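Anti-h(o) lectin I (Ulex europaeus, PDB 1FX5) binds L-fucose-containing glycans such as the H(O) blood-group determinant, as a calcium- and manganese-containing legume lectin. Local coordinates at residues G104-L109 with N134-G139. Sequence-based numbering, arbitrary orientation.
Unlike the reference sequence in segment 134-139: W136 (reference Asp). With CA (calcium ion), chain G; MN (manganese (II) ion), chain F; MRD ((4R)-2-methylpentane-2,4-diol), chain H.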
loop_
_atom_site.group_PDB
_atom_site.type_symbol
_atom_site.label_atom_id
_atom_site.label_comp_id
_atom_site.label_asym_id
_atom_site.label_seq_id
_atom_site.Cartn_x
_atom_site.Cartn_y
_atom_site.Cartn_z
ATOM N N GLY A 104 -1.744 -26.558 -10.503
ATOM C CA GLY A 104 -2.715 -27.556 -10.922
ATOM C C GLY A 104 -3.939 -27.413 -10.021
ATOM O O GLY A 104 -4.276 -26.290 -9.641
ATOM N N GLY A 105 -4.565 -28.513 -9.606
ATOM C CA GLY A 105 -5.739 -28.407 -8.750
ATOM C C GLY A 105 -5.529 -27.916 -7.323
ATOM O O GLY A 105 -6.472 -27.839 -6.534
ATOM N N TYR A 106 -4.298 -27.586 -6.975
ATOM C CA TYR A 106 -3.991 -27.103 -5.638
ATOM C C TYR A 106 -3.835 -25.570 -5.609
ATOM O O TYR A 106 -3.454 -24.998 -4.577
ATOM C CB TYR A 106 -2.774 -27.855 -5.075
ATOM C CG TYR A 106 -3.037 -29.342 -4.914
ATOM C CD1 TYR A 106 -2.503 -30.265 -5.802
ATOM C CD2 TYR A 106 -3.828 -29.814 -3.879
ATOM C CE1 TYR A 106 -2.740 -31.626 -5.655
ATOM C CE2 TYR A 106 -4.082 -31.185 -3.725
ATOM C CZ TYR A 106 -3.531 -32.080 -4.613
ATOM O OH TYR A 106 -3.737 -33.424 -4.433
ATOM N N PHE A 107 -4.061 -24.934 -6.766
ATOM C CA PHE A 107 -3.998 -23.472 -6.953
ATOM C C PHE A 107 -2.768 -22.689 -6.520
ATOM O O PHE A 107 -2.849 -21.443 -6.406
ATOM C CB PHE A 107 -5.198 -22.801 -6.256
ATOM C CG PHE A 107 -6.534 -23.339 -6.676
ATOM C CD1 PHE A 107 -7.282 -24.143 -5.817
ATOM C CD2 PHE A 107 -7.047 -23.048 -7.933
ATOM C CE1 PHE A 107 -8.519 -24.650 -6.201
ATOM C CE2 PHE A 107 -8.286 -23.555 -8.326
ATOM C CZ PHE A 107 -9.020 -24.360 -7.452
ATOM N N GLY A 108 -1.668 -23.390 -6.265
ATOM C CA GLY A 108 -0.450 -22.732 -5.837
ATOM C C GLY A 108 -0.486 -22.361 -4.355
ATOM O O GLY A 108 0.484 -21.804 -3.827
ATOM N N LEU A 109 -1.564 -22.721 -3.657
ATOM C CA LEU A 109 -1.712 -22.407 -2.237
ATOM C C LEU A 109 -1.406 -23.541 -1.268
ATOM O O LEU A 109 -1.036 -23.289 -0.107
ATOM C CB LEU A 109 -3.150 -21.929 -1.968
ATOM C CG LEU A 109 -3.707 -20.761 -2.789
ATOM C CD1 LEU A 109 -5.182 -20.535 -2.415
ATOM C CD2 LEU A 109 -2.873 -19.513 -2.520
ATOM N N ASN A 134 -10.723 -34.453 -9.496
ATOM C CA ASN A 134 -10.229 -33.968 -8.211
ATOM C C ASN A 134 -11.150 -34.702 -7.250
ATOM O O ASN A 134 -12.292 -34.286 -7.048
ATOM C CB ASN A 134 -10.415 -32.460 -8.071
ATOM C CG ASN A 134 -9.382 -31.660 -8.864
ATOM O OD1 ASN A 134 -9.469 -30.433 -8.976
ATOM N ND2 ASN A 134 -8.404 -32.356 -9.421
ATOM N N PHE A 135 -10.670 -35.798 -6.665
ATOM C CA PHE A 135 -11.501 -36.575 -5.741
ATOM C C PHE A 135 -12.049 -35.892 -4.491
ATOM O O PHE A 135 -13.025 -36.355 -3.917
ATOM C CB PHE A 135 -10.835 -37.912 -5.376
ATOM C CG PHE A 135 -9.658 -37.781 -4.450
ATOM C CD1 PHE A 135 -8.370 -37.864 -4.937
ATOM C CD2 PHE A 135 -9.844 -37.630 -3.081
ATOM C CE1 PHE A 135 -7.289 -37.809 -4.070
ATOM C CE2 PHE A 135 -8.770 -37.572 -2.208
ATOM C CZ PHE A 135 -7.492 -37.664 -2.698
ATOM N N TRP A 136 -11.436 -34.792 -4.075
ATOM C CA TRP A 136 -11.887 -34.074 -2.884
ATOM C C TRP A 136 -13.008 -33.043 -3.104
ATOM O O TRP A 136 -13.470 -32.446 -2.143
ATOM C CB TRP A 136 -10.692 -33.342 -2.269
ATOM C CG TRP A 136 -9.971 -32.471 -3.269
ATOM C CD1 TRP A 136 -10.228 -31.144 -3.562
ATOM C CD2 TRP A 136 -8.867 -32.864 -4.110
ATOM N NE1 TRP A 136 -9.341 -30.703 -4.525
ATOM C CE2 TRP A 136 -8.499 -31.732 -4.874
ATOM C CE3 TRP A 136 -8.158 -34.063 -4.294
ATOM C CZ2 TRP A 136 -7.451 -31.763 -5.789
ATOM C CZ3 TRP A 136 -7.115 -34.093 -5.209
ATOM C CH2 TRP A 136 -6.773 -32.951 -5.943
ATOM N N ASP A 137 -13.363 -32.786 -4.366
ATOM C CA ASP A 137 -14.408 -31.817 -4.758
ATOM C C ASP A 137 -15.800 -32.413 -5.041
ATOM O O ASP A 137 -15.940 -33.636 -5.152
ATOM C CB ASP A 137 -14.019 -31.181 -6.102
ATOM C CG ASP A 137 -12.956 -30.129 -5.996
ATOM O OD1 ASP A 137 -12.166 -30.027 -6.974
ATOM O OD2 ASP A 137 -12.929 -29.378 -4.986
ATOM N N PRO A 138 -16.851 -31.551 -5.123
ATOM C CA PRO A 138 -18.185 -32.077 -5.448
ATOM C C PRO A 138 -18.063 -32.461 -6.959
ATOM O O PRO A 138 -17.112 -32.037 -7.638
ATOM C CB PRO A 138 -19.110 -30.867 -5.227
ATOM C CG PRO A 138 -18.192 -29.670 -5.167
ATOM C CD PRO A 138 -16.953 -30.200 -4.533
ATOM N N GLY A 139 -19.000 -33.240 -7.494
ATOM C CA GLY A 139 -18.907 -33.635 -8.896
ATOM C C GLY A 139 -19.268 -32.649 -9.980
ATOM O O GLY A 139 -19.962 -33.049 -10.914
HETATM CA CA CA G . -10.781 -28.658 -8.433
HETATM MN MN MN F . -12.802 -27.257 -5.068
HETATM C C1 MRD H . -2.911 -33.629 -10.440
HETATM C C2 MRD H . -3.949 -32.496 -10.367
HETATM O O2 MRD H . -3.256 -31.238 -10.303
HETATM C CM MRD H . -4.796 -32.653 -9.094
HETATM C C3 MRD H . -4.809 -32.539 -11.646
HETATM C C4 MRD H . -5.406 -31.204 -12.123
HETATM O O4 MRD H . -6.288 -30.672 -11.133
HETATM C C5 MRD H . -6.186 -31.406 -13.422
HETATM O O HOH W 1 -9.366 -28.174 -6.624
HETATM O O HOH W 2 -10.887 -27.209 -4.154
HETATM O O HOH W 3 -13.815 -27.557 -3.145
HETATM O O HOH W 4 -9.421 -27.442 -9.828
#
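Y106 and W136 carry most of the direct contact between the two loops, G104-L109 and N134-G139. The aromatic planes of Y106 and W136 are nearly parallel, at 24°, but slid so far apart that the phenol ring and the six-membered ring of the indole barely overlap. The touching is done by the far ends of both side chains: the hydroxyl OH of Y106 lies 3.4 Å from CH2 of W136. With CB of W136 already directed toward the other loop, a chi1 of 53° sets CG between the backbone N and the carbonyl carbon; CB of N134 packs over one face of the indole, and the carbonyl O of G105 approaches its edge. T113 and V150 touch both aromatic side chains.

Water 1 donates to the carbonyl O of G105 (2.9 Å), accepts from NE1 of W136 and also ligates calcium, which puts the carbonyl of G105 in the second shell of the metal.

This is the paired calcium-manganese site of the legume lectin fold, with N134-G139 in the loop joining strands 122-127 and 142-147. A type I turn from N134 to D137 brings two ligands together: OD1 of N134 binds calcium at 2.3 Å, and the D137 carboxylate bridges the metals, OD1 to calcium and OD2 to manganese (2.1 Å). D127 and I129 complete the protein ligands of calcium; E125, D127 and H142 those of manganese.

A diol molecule, probably from the crystallisation liquor, spans the loops beside this site. Its O2 accepts a nearly straight bond from N of G105 (171°), and its O4 another from ND2 of N134, 3.2 Å away.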